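Local coordinates for maternal protein tudor (Drosophila melanogaster, PDB 4Q5W) that may act in the piRNA pathway that represses transposons, recognising methylated Aubergine through its Tudor domains, and is required for primordial germ cell formation, at residues Q41-K46 and D91-L96; D50-V55 and R65-E70; E113-F118 and H169-V174. All blocks are in the same frame, centred on the assembly; numbering follows the deposited sequence.

Contact 1: Q41-K46 and D91-L96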
loop_
_atom_site.group_PDB
_atom_site.type_symbol
_atom_site.label_atom_id
_atom_site.label_comp_id
_atom_site.label_asym_id
_atom_site.label_seq_id
_atom_site.Cartn_x
_atom_site.Cartn_y
_atom_site.Cartn_z
ATOM N N GLN A 41 12.357 15.966 -14.631
ATOM C CA GLN A 41 11.877 16.788 -15.743
ATOM C C GLN A 41 10.355 16.828 -15.806
ATOM O O GLN A 41 9.717 15.799 -16.000
ATOM C CB GLN A 41 12.428 16.274 -17.079
ATOM C CG GLN A 41 13.942 16.110 -17.132
ATOM C CD GLN A 41 14.694 17.430 -17.143
ATOM O OE1 GLN A 41 15.865 17.490 -16.759
ATOM N NE2 GLN A 41 14.030 18.492 -17.595
ATOM N N PRO A 42 9.766 18.025 -15.658
ATOM C CA PRO A 42 8.307 18.104 -15.785
ATOM C C PRO A 42 7.843 17.670 -17.170
ATOM O O PRO A 42 8.541 17.898 -18.158
ATOM C CB PRO A 42 8.014 19.596 -15.570
ATOM C CG PRO A 42 9.189 20.115 -14.786
ATOM C CD PRO A 42 10.368 19.321 -15.294
ATOM N N LYS A 43 6.681 17.034 -17.233
ATOM C CA LYS A 43 6.078 16.690 -18.510
ATOM C C LYS A 43 5.715 17.961 -19.271
ATOM O O LYS A 43 5.555 19.019 -18.663
ATOM C CB LYS A 43 4.837 15.818 -18.302
ATOM C CG LYS A 43 5.169 14.415 -17.817
ATOM C CD LYS A 43 3.990 13.466 -18.016
ATOM C CE LYS A 43 3.749 13.183 -19.495
ATOM N NZ LYS A 43 4.904 12.450 -20.094
ATOM N N THR A 44 5.602 17.853 -20.596
ATOM C CA THR A 44 5.268 19.002 -21.445
ATOM C C THR A 44 3.919 18.846 -22.162
ATOM O O THR A 44 3.545 19.684 -22.986
ATOM C CB THR A 44 6.356 19.262 -22.499
ATOM O OG1 THR A 44 6.534 18.087 -23.299
ATOM C CG2 THR A 44 7.678 19.623 -21.831
ATOM N N GLU A 45 3.199 17.774 -21.843
ATOM C CA GLU A 45 1.868 17.542 -22.390
ATOM C C GLU A 45 1.110 16.603 -21.464
ATOM O O GLU A 45 1.683 16.073 -20.520
ATOM C CB GLU A 45 1.948 16.954 -23.799
ATOM C CG GLU A 45 2.696 15.637 -23.880
ATOM C CD GLU A 45 2.794 15.112 -25.306
ATOM O OE1 GLU A 45 1.742 14.970 -25.968
ATOM O OE2 GLU A 45 3.926 14.847 -25.763
ATOM N N LYS A 46 -0.180 16.407 -21.717
ATOM C CA LYS A 46 -0.990 15.626 -20.779
ATOM C C LYS A 46 -0.708 14.126 -20.854
ATOM O O LYS A 46 -0.342 13.601 -21.906
ATOM C CB LYS A 46 -2.483 15.915 -20.971
ATOM C CG LYS A 46 -2.860 17.363 -20.659
ATOM C CD LYS A 46 -4.355 17.524 -20.376
ATOM C CE LYS A 46 -4.724 16.963 -19.006
ATOM N NZ LYS A 46 -6.158 17.211 -18.678
ATOM N N ASP A 91 -1.192 17.891 -9.509
ATOM C CA ASP A 91 -1.442 18.760 -10.648
ATOM C C ASP A 91 -0.202 18.924 -11.517
ATOM O O ASP A 91 -0.196 19.723 -12.451
ATOM C CB ASP A 91 -1.991 20.124 -10.206
ATOM C CG ASP A 91 -1.004 20.919 -9.377
ATOM O OD1 ASP A 91 0.060 20.375 -9.021
ATOM O OD2 ASP A 91 -1.301 22.099 -9.078
ATOM N N LYS A 92 0.832 18.155 -11.208
ATOM C CA LYS A 92 2.080 18.196 -11.964
ATOM C C LYS A 92 2.705 16.810 -12.062
ATOM O O LYS A 92 2.770 16.072 -11.081
ATOM C CB LYS A 92 3.066 19.165 -11.315
ATOM C CG LYS A 92 4.353 19.342 -12.094
ATOM C CD LYS A 92 5.263 20.342 -11.408
ATOM C CE LYS A 92 6.508 20.621 -12.228
ATOM N NZ LYS A 92 7.417 21.567 -11.532
ATOM N N LEU A 93 3.175 16.467 -13.255
ATOM C CA LEU A 93 3.767 15.162 -13.507
ATOM C C LEU A 93 5.192 15.339 -13.997
ATOM O O LEU A 93 5.494 16.309 -14.703
ATOM C CB LEU A 93 2.973 14.424 -14.584
ATOM C CG LEU A 93 1.494 14.169 -14.293
ATOM C CD1 LEU A 93 0.847 13.481 -15.474
ATOM C CD2 LEU A 93 1.314 13.350 -13.013
ATOM N N TYR A 94 6.055 14.400 -13.631
ATOM C CA TYR A 94 7.430 14.395 -14.117
ATOM C C TYR A 94 7.667 13.116 -14.913
ATOM O O TYR A 94 6.976 12.110 -14.707
ATOM C CB TYR A 94 8.427 14.470 -12.954
ATOM C CG TYR A 94 8.278 15.688 -12.079
ATOM C CD1 TYR A 94 7.376 15.696 -11.017
ATOM C CD2 TYR A 94 9.045 16.827 -12.302
ATOM C CE1 TYR A 94 7.241 16.802 -10.209
ATOM C CE2 TYR A 94 8.916 17.942 -11.498
ATOM C CZ TYR A 94 8.009 17.921 -10.457
ATOM O OH TYR A 94 7.873 19.023 -9.660
ATOM N N GLU A 95 8.637 13.158 -15.821
ATOM C CA GLU A 95 9.021 11.976 -16.587
ATOM C C GLU A 95 9.686 10.956 -15.672
ATOM O O GLU A 95 10.427 11.317 -14.766
ATOM C CB GLU A 95 9.994 12.344 -17.712
ATOM C CG GLU A 95 9.567 13.504 -18.592
ATOM C CD GLU A 95 8.394 13.179 -19.508
ATOM O OE1 GLU A 95 7.922 12.025 -19.511
ATOM O OE2 GLU A 95 7.943 14.090 -20.234
ATOM N N LEU A 96 9.424 9.682 -15.919
ATOM C CA LEU A 96 10.132 8.615 -15.218
ATOM C C LEU A 96 11.510 8.419 -15.843
ATOM O O LEU A 96 11.614 8.120 -17.036
ATOM C CB LEU A 96 9.341 7.316 -15.306
ATOM C CG LEU A 96 9.993 6.114 -14.614
ATOM C CD1 LEU A 96 9.928 6.301 -13.107
ATOM C CD2 LEU A 96 9.311 4.834 -15.047
HETATM O O HOH W 1 12.250 13.242 -14.807
HETATM O O HOH W 2 9.258 16.280 -20.386
HETATM O O HOH W 3 6.036 15.198 -21.546
#
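Pro-42 and Tyr-94 face each other across a single backbone bridge, their CA atoms 4.2 Å apart, and show how one bridge can tie two irregular loops. A nearly straight hydrogen bond runs on each flank of the pair: Glu-95 N gives to Gln-41 O (2.9 Å), and Lys-43 N gives to Leu-93 O with an N-H...O angle of 174°. Charge adds a second layer. Lys-43 bends at chi3 and chi4 to bring NZ 3.1 Å from Glu-95 OE1, a salt bridge made on the syn side of that oxygen and 31° out of the carboxylate plane; the bond from Lys-43 NZ to Glu-95 OE2 is weak. Two waters also donate to OE2, one also donating to Pro-42 O and the other also accepting from Thr-44 N. An alanine in place of Glu-95 would probably leave the Lys-43 ammonium without its mate and these waters without the acceptor they share. Apolar contact fills in beside the bridge: Pro-42 CG lies 3.7 Å from Lys-92 CE, the two side chains running side by side, and 4.0 Å from Tyr-94 CE2. Lys-43 CD rests 3.7 Å from Leu-93 CB. The buried Leu-93 packs on the four-stranded sheet, touching Cys-53 on strand 52-56, Ile-68 on strand 63-71 and Tyr-77 on strand 77-81, while the Tyr-94 ring meets Phe-63 edge-to-face.

Contact 2: D50-V55 and R65-E70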
loop_
_atom_site.group_PDB
_atom_site.type_symbol
_atom_site.label_atom_id
_atom_site.label_comp_id
_atom_site.label_asym_id
_atom_site.label_seq_id
_atom_site.Cartn_x
_atom_site.Cartn_y
_atom_site.Cartn_z
ATOM N N ASP A 50 -2.989 4.908 -17.143
ATOM C CA ASP A 50 -1.927 3.890 -17.190
ATOM C C ASP A 50 -0.522 4.377 -17.565
ATOM O O ASP A 50 0.426 3.592 -17.534
ATOM C CB ASP A 50 -2.332 2.657 -18.014
ATOM C CG ASP A 50 -3.501 1.909 -17.396
ATOM O OD1 ASP A 50 -3.649 1.951 -16.157
ATOM O OD2 ASP A 50 -4.275 1.285 -18.147
ATOM N N ASP A 51 -0.363 5.657 -17.905
ATOM C CA ASP A 51 0.986 6.163 -18.156
ATOM C C ASP A 51 1.824 6.094 -16.884
ATOM O O ASP A 51 1.323 6.336 -15.782
ATOM C CB ASP A 51 0.986 7.600 -18.711
ATOM C CG ASP A 51 0.639 7.658 -20.189
ATOM O OD1 ASP A 51 0.522 6.581 -20.821
ATOM O OD2 ASP A 51 0.484 8.784 -20.724
ATOM N N MET A 52 3.098 5.757 -17.049
ATOM C CA MET A 52 4.041 5.723 -15.945
ATOM C C MET A 52 4.782 7.049 -15.890
ATOM O O MET A 52 5.147 7.604 -16.922
ATOM C CB MET A 52 5.043 4.586 -16.134
ATOM C CG MET A 52 4.405 3.263 -16.511
ATOM S SD MET A 52 3.237 2.698 -15.271
ATOM C CE MET A 52 4.227 2.799 -13.817
ATOM N N CYS A 53 4.994 7.553 -14.679
ATOM C CA CYS A 53 5.612 8.858 -14.484
ATOM C C CYS A 53 6.107 8.981 -13.040
ATOM O O CYS A 53 6.203 7.984 -12.331
ATOM C CB CYS A 53 4.614 9.967 -14.806
ATOM S SG CYS A 53 3.032 9.818 -13.946
ATOM N N VAL A 54 6.444 10.197 -12.623
ATOM C CA VAL A 54 6.863 10.461 -11.248
ATOM C C VAL A 54 6.062 11.639 -10.715
ATOM O O VAL A 54 5.792 12.584 -11.458
ATOM C CB VAL A 54 8.374 10.804 -11.170
ATOM C CG1 VAL A 54 8.762 11.257 -9.766
ATOM C CG2 VAL A 54 9.209 9.596 -11.566
ATOM N N VAL A 55 5.659 11.595 -9.447
ATOM C CA VAL A 55 4.984 12.747 -8.857
ATOM C C VAL A 55 5.605 13.130 -7.524
ATOM O O VAL A 55 6.293 12.319 -6.900
ATOM C CB VAL A 55 3.477 12.482 -8.637
ATOM C CG1 VAL A 55 2.801 12.099 -9.948
ATOM C CG2 VAL A 55 3.272 11.389 -7.585
ATOM N N ARG A 65 7.571 6.994 -7.882
ATOM C CA ARG A 65 7.113 6.421 -9.130
ATOM C C ARG A 65 5.600 6.309 -9.094
ATOM O O ARG A 65 5.027 5.894 -8.085
ATOM C CB ARG A 65 7.714 5.040 -9.357
ATOM C CG ARG A 65 9.224 5.057 -9.522
ATOM C CD ARG A 65 9.675 3.828 -10.274
ATOM N NE ARG A 65 9.439 2.606 -9.507
ATOM C CZ ARG A 65 9.587 1.386 -10.007
ATOM N NH1 ARG A 65 9.353 0.320 -9.245
ATOM N NH2 ARG A 65 9.974 1.238 -11.268
ATOM N N SER A 66 4.955 6.662 -10.199
ATOM C CA SER A 66 3.500 6.720 -10.230
ATOM C C SER A 66 2.904 6.190 -11.520
ATOM O O SER A 66 3.572 6.134 -12.549
ATOM C CB SER A 66 3.037 8.163 -10.032
ATOM O OG SER A 66 3.694 9.021 -10.957
ATOM N N ARG A 67 1.624 5.828 -11.457
ATOM C CA ARG A 67 0.863 5.444 -12.637
ATOM C C ARG A 67 -0.457 6.201 -12.611
ATOM O O ARG A 67 -1.100 6.313 -11.567
ATOM C CB ARG A 67 0.605 3.931 -12.687
ATOM C CG ARG A 67 -0.248 3.491 -13.870
ATOM C CD ARG A 67 -0.226 1.974 -14.081
ATOM N NE ARG A 67 -0.374 1.241 -12.825
ATOM C CZ ARG A 67 -1.543 0.958 -12.259
ATOM N NH1 ARG A 67 -1.582 0.277 -11.118
ATOM N NH2 ARG A 67 -2.675 1.347 -12.834
ATOM N N ILE A 68 -0.852 6.735 -13.758
ATOM C CA ILE A 68 -2.081 7.508 -13.849
ATOM C C ILE A 68 -3.302 6.604 -13.737
ATOM O O ILE A 68 -3.471 5.673 -14.529
ATOM C CB ILE A 68 -2.158 8.290 -15.177
ATOM C CG1 ILE A 68 -0.911 9.164 -15.359
ATOM C CG2 ILE A 68 -3.417 9.139 -15.226
ATOM C CD1 ILE A 68 -0.743 10.236 -14.306
ATOM N N LEU A 69 -4.147 6.882 -12.753
ATOM C CA LEU A 69 -5.406 6.165 -12.597
ATOM C C LEU A 69 -6.547 6.881 -13.316
ATOM O O LEU A 69 -7.346 6.253 -14.016
ATOM C CB LEU A 69 -5.748 6.012 -11.120
ATOM C CG LEU A 69 -4.810 5.093 -10.332
ATOM C CD1 LEU A 69 -5.178 5.087 -8.866
ATOM C CD2 LEU A 69 -4.867 3.683 -10.911
ATOM N N GLU A 70 -6.626 8.198 -13.135
ATOM C CA GLU A 70 -7.695 8.984 -13.736
ATOM C C GLU A 70 -7.201 10.350 -14.203
ATOM O O GLU A 70 -6.410 11.003 -13.523
ATOM C CB GLU A 70 -8.846 9.156 -12.740
ATOM C CG GLU A 70 -10.103 9.775 -13.328
ATOM C CD GLU A 70 -11.245 9.829 -12.333
ATOM O OE1 GLU A 70 -11.059 9.376 -11.185
ATOM O OE2 GLU A 70 -12.329 10.330 -12.698
#
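The guanidinium of Arg-67 takes Asp-50 OD1 at its edge, near its own plane, with NH2 3.5 Å from that oxygen in a long salt bridge. The two side chains run side by side, but the carboxylate and guanidinium planes are 51° apart. On the same side of the sheet, Met-52 crosses the aliphatic part of the arginine, its SD 3.7 Å from Arg-67 CD. Arg-65 also points to this side, and its charged end is held by Asp-83 and the carbonyls of Ile-103 and Lys-104.

The other side carries Cys-53 and Ser-66, both buried, a hydrogen-bonded antiparallel pair. Cys-53 O accepts from Ser-66 N at 2.8 Å, and Ser-66 OG, placed between the backbone N and carbonyl carbon by a chi1 of 52°, adds a weak bond to that same oxygen. Cys-53 N returns a bond to Ser-66 O (2.9 Å). Close by, Val-55 CG1 comes within 3.4 Å of Ser-66 OG, and Ile-68 CD1 packs 3.8 Å from Cys-53 SG. Ahead of the strand proper the backbone pairing carries on, Ile-68 N giving to Asp-51 O and Asp-50 N to Ile-68 O (2.8 Å).

The arrangement is that of the beta hairpin of strands 52-56 and 63-71, whose segments 52-55 and 65-70 run 123° apart, well short of straight antiparallel strands, within the antiparallel sheet of a Tudor domain, a member of the SH3-like clan.

Contact 3: E113-F118 and H169-V174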
loop_
_atom_site.group_PDB
_atom_site.type_symbol
_atom_site.label_atom_id
_atom_site.label_comp_id
_atom_site.label_asym_id
_atom_site.label_seq_id
_atom_site.Cartn_x
_atom_site.Cartn_y
_atom_site.Cartn_z
ATOM N N GLU A 113 -7.163 -13.962 4.875
ATOM C CA GLU A 113 -8.273 -14.888 4.792
ATOM C C GLU A 113 -9.590 -14.101 4.855
ATOM O O GLU A 113 -9.620 -12.988 5.384
ATOM C CB GLU A 113 -8.162 -15.898 5.930
ATOM C CG GLU A 113 -6.922 -16.789 5.803
ATOM C CD GLU A 113 -6.545 -17.447 7.109
ATOM O OE1 GLU A 113 -5.934 -16.758 7.962
ATOM O OE2 GLU A 113 -6.858 -18.643 7.275
ATOM N N PRO A 114 -10.665 -14.649 4.261
ATOM C CA PRO A 114 -11.960 -13.964 4.235
ATOM C C PRO A 114 -12.713 -14.086 5.549
ATOM O O PRO A 114 -12.561 -15.078 6.264
ATOM C CB PRO A 114 -12.727 -14.720 3.144
ATOM C CG PRO A 114 -12.167 -16.073 3.175
ATOM C CD PRO A 114 -10.694 -15.882 3.457
ATOM N N SER A 115 -13.525 -13.086 5.863
ATOM C CA SER A 115 -14.398 -13.168 7.030
ATOM C C SER A 115 -15.615 -12.278 6.847
ATOM O O SER A 115 -15.484 -11.102 6.501
ATOM C CB SER A 115 -13.653 -12.753 8.299
ATOM O OG SER A 115 -14.549 -12.676 9.397
ATOM N N ALA A 116 -16.803 -12.832 7.077
ATOM C CA ALA A 116 -18.021 -12.036 6.980
ATOM C C ALA A 116 -18.020 -10.862 7.966
ATOM O O ALA A 116 -18.698 -9.858 7.746
ATOM C CB ALA A 116 -19.257 -12.912 7.183
ATOM N N ILE A 117 -17.256 -10.986 9.046
ATOM C CA ILE A 117 -17.119 -9.893 9.994
ATOM C C ILE A 117 -16.499 -8.693 9.290
ATOM O O ILE A 117 -16.931 -7.557 9.476
ATOM C CB ILE A 117 -16.264 -10.302 11.217
ATOM C CG1 ILE A 117 -16.958 -11.441 11.976
ATOM C CG2 ILE A 117 -16.047 -9.106 12.133
ATOM C CD1 ILE A 117 -16.109 -12.057 13.089
ATOM N N PHE A 118 -15.503 -8.957 8.452
ATOM C CA PHE A 118 -14.833 -7.884 7.739
ATOM C C PHE A 118 -15.757 -7.263 6.700
ATOM O O PHE A 118 -15.715 -6.052 6.478
ATOM C CB PHE A 118 -13.582 -8.386 7.023
ATOM C CG PHE A 118 -12.554 -9.008 7.925
ATOM C CD1 PHE A 118 -12.505 -8.708 9.275
ATOM C CD2 PHE A 118 -11.623 -9.893 7.406
ATOM C CE1 PHE A 118 -11.536 -9.285 10.097
ATOM C CE2 PHE A 118 -10.663 -10.467 8.214
ATOM C CZ PHE A 118 -10.622 -10.163 9.567
ATOM N N HIS A 169 -7.137 -11.743 15.662
ATOM C CA HIS A 169 -7.231 -10.609 16.573
ATOM C C HIS A 169 -8.151 -9.513 16.051
ATOM O O HIS A 169 -8.906 -8.895 16.811
ATOM C CB HIS A 169 -5.855 -10.006 16.832
ATOM C CG HIS A 169 -5.806 -9.147 18.050
ATOM N ND1 HIS A 169 -5.788 -9.671 19.324
ATOM C CD2 HIS A 169 -5.824 -7.800 18.195
ATOM C CE1 HIS A 169 -5.767 -8.684 20.201
ATOM N NE2 HIS A 169 -5.777 -7.539 19.543
ATOM N N LEU A 170 -8.091 -9.273 14.748
ATOM C CA LEU A 170 -8.915 -8.223 14.149
ATOM C C LEU A 170 -10.392 -8.580 14.258
ATOM O O LEU A 170 -11.224 -7.727 14.570
ATOM C CB LEU A 170 -8.533 -8.002 12.691
ATOM C CG LEU A 170 -9.208 -6.822 11.999
ATOM C CD1 LEU A 170 -8.939 -5.506 12.735
ATOM C CD2 LEU A 170 -8.729 -6.732 10.561
ATOM N N GLN A 171 -10.715 -9.846 14.020
ATOM C CA GLN A 171 -12.092 -10.300 14.195
ATOM C C GLN A 171 -12.558 -10.097 15.628
ATOM O O GLN A 171 -13.677 -9.630 15.869
ATOM C CB GLN A 171 -12.226 -11.772 13.842
ATOM C CG GLN A 171 -12.147 -12.066 12.357
ATOM C CD GLN A 171 -12.189 -13.549 12.079
ATOM O OE1 GLN A 171 -13.233 -14.093 11.711
ATOM N NE2 GLN A 171 -11.055 -14.216 12.252
ATOM N N LYS A 172 -11.691 -10.449 16.568
ATOM C CA LYS A 172 -11.992 -10.329 17.995
ATOM C C LYS A 172 -12.270 -8.890 18.416
ATOM O O LYS A 172 -13.253 -8.629 19.105
ATOM C CB LYS A 172 -10.864 -10.927 18.841
ATOM C CG LYS A 172 -11.144 -10.858 20.340
ATOM C CD LYS A 172 -10.128 -11.642 21.149
ATOM C CE LYS A 172 -8.807 -10.927 21.241
ATOM N NZ LYS A 172 -7.851 -11.699 22.088
ATOM N N LEU A 173 -11.404 -7.963 18.004
ATOM C CA LEU A 173 -11.571 -6.543 18.322
ATOM C C LEU A 173 -12.841 -5.927 17.735
ATOM O O LEU A 173 -13.502 -5.133 18.397
ATOM C CB LEU A 173 -10.363 -5.724 17.872
ATOM C CG LEU A 173 -9.013 -5.976 18.546
ATOM C CD1 LEU A 173 -7.968 -5.001 18.037
ATOM C CD2 LEU A 173 -9.113 -5.892 20.074
ATOM N N VAL A 174 -13.161 -6.278 16.489
ATOM C CA VAL A 174 -14.363 -5.755 15.839
ATOM C C VAL A 174 -15.616 -6.292 16.536
ATOM O O VAL A 174 -16.547 -5.551 16.829
ATOM C CB VAL A 174 -14.382 -6.092 14.328
ATOM C CG1 VAL A 174 -15.759 -5.799 13.709
ATOM C CG2 VAL A 174 -13.283 -5.323 13.590
HETATM O O HOH W 4 -15.065 -15.135 10.474
#
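Leu-170 and Gln-171 on helix 166-182 receive the capped start of helix 116-120, an N-cap motif packed against the flank of another helix. Both helices belong with the five-stranded sheet, consistent with the nuclease-like half of an extended Tudor domain. Leu-170 comes first: its CD2 lies 3.8 Å from Phe-118 CE1, the side chains crossing obliquely, and both residues also touch Thr-125 of helix 122-134. Gln-171 follows and meets the cap itself. Its CG, anti to the carbonyl carbon at a chi1 of -73°, sits 3.6 Å from Phe-118 CE1, and the amide plane is turned 62° from the ring. An extended chi2 puts CD near the serine, and OE1 lies 3.0 Å from Ser-115 OG. NE2 gives a hydrogen bond back to Tyr-167 O in its own helix. Ser-115 OG accepts from Ile-117 N (3.2 Å) as the N-cap, while its CB lies over one face of the Phe-118 ring, offset toward the rim. Ile-117 crosses Gln-171 at about a right angle, CD1 4.0 Å from Gln-171 CB. One turn beyond Leu-170, Val-174 closes the contact as its side chain and that of Ile-117 slide past each other in opposite directions, Val-174 CG1 3.7 Å from Ile-117 CG2.

Overall arrangement
Contacts 1 and 2 form one neighbourhood, their centres 10 Å apart, and contact 2 is nested along the chain inside the loop that contact 1 closes. They touch directly: Tyr-94 N lies 2.8 Å from Val-54 O, a probable hydrogen bond, and Leu-93 CD2 packs 3.6 Å from Val-55 CG1, so the 91-96 loop lies against strand 52-56 of the Tudor sheet. Contact 3 comes later in the chain and on the opposite side of its centre, about 42 Å from contact 1 and 33 Å from contact 2 between centres, with nearest atoms about 32 and 22 Å away. The pair and contact 3 therefore lie on opposite sides of the extended Tudor module.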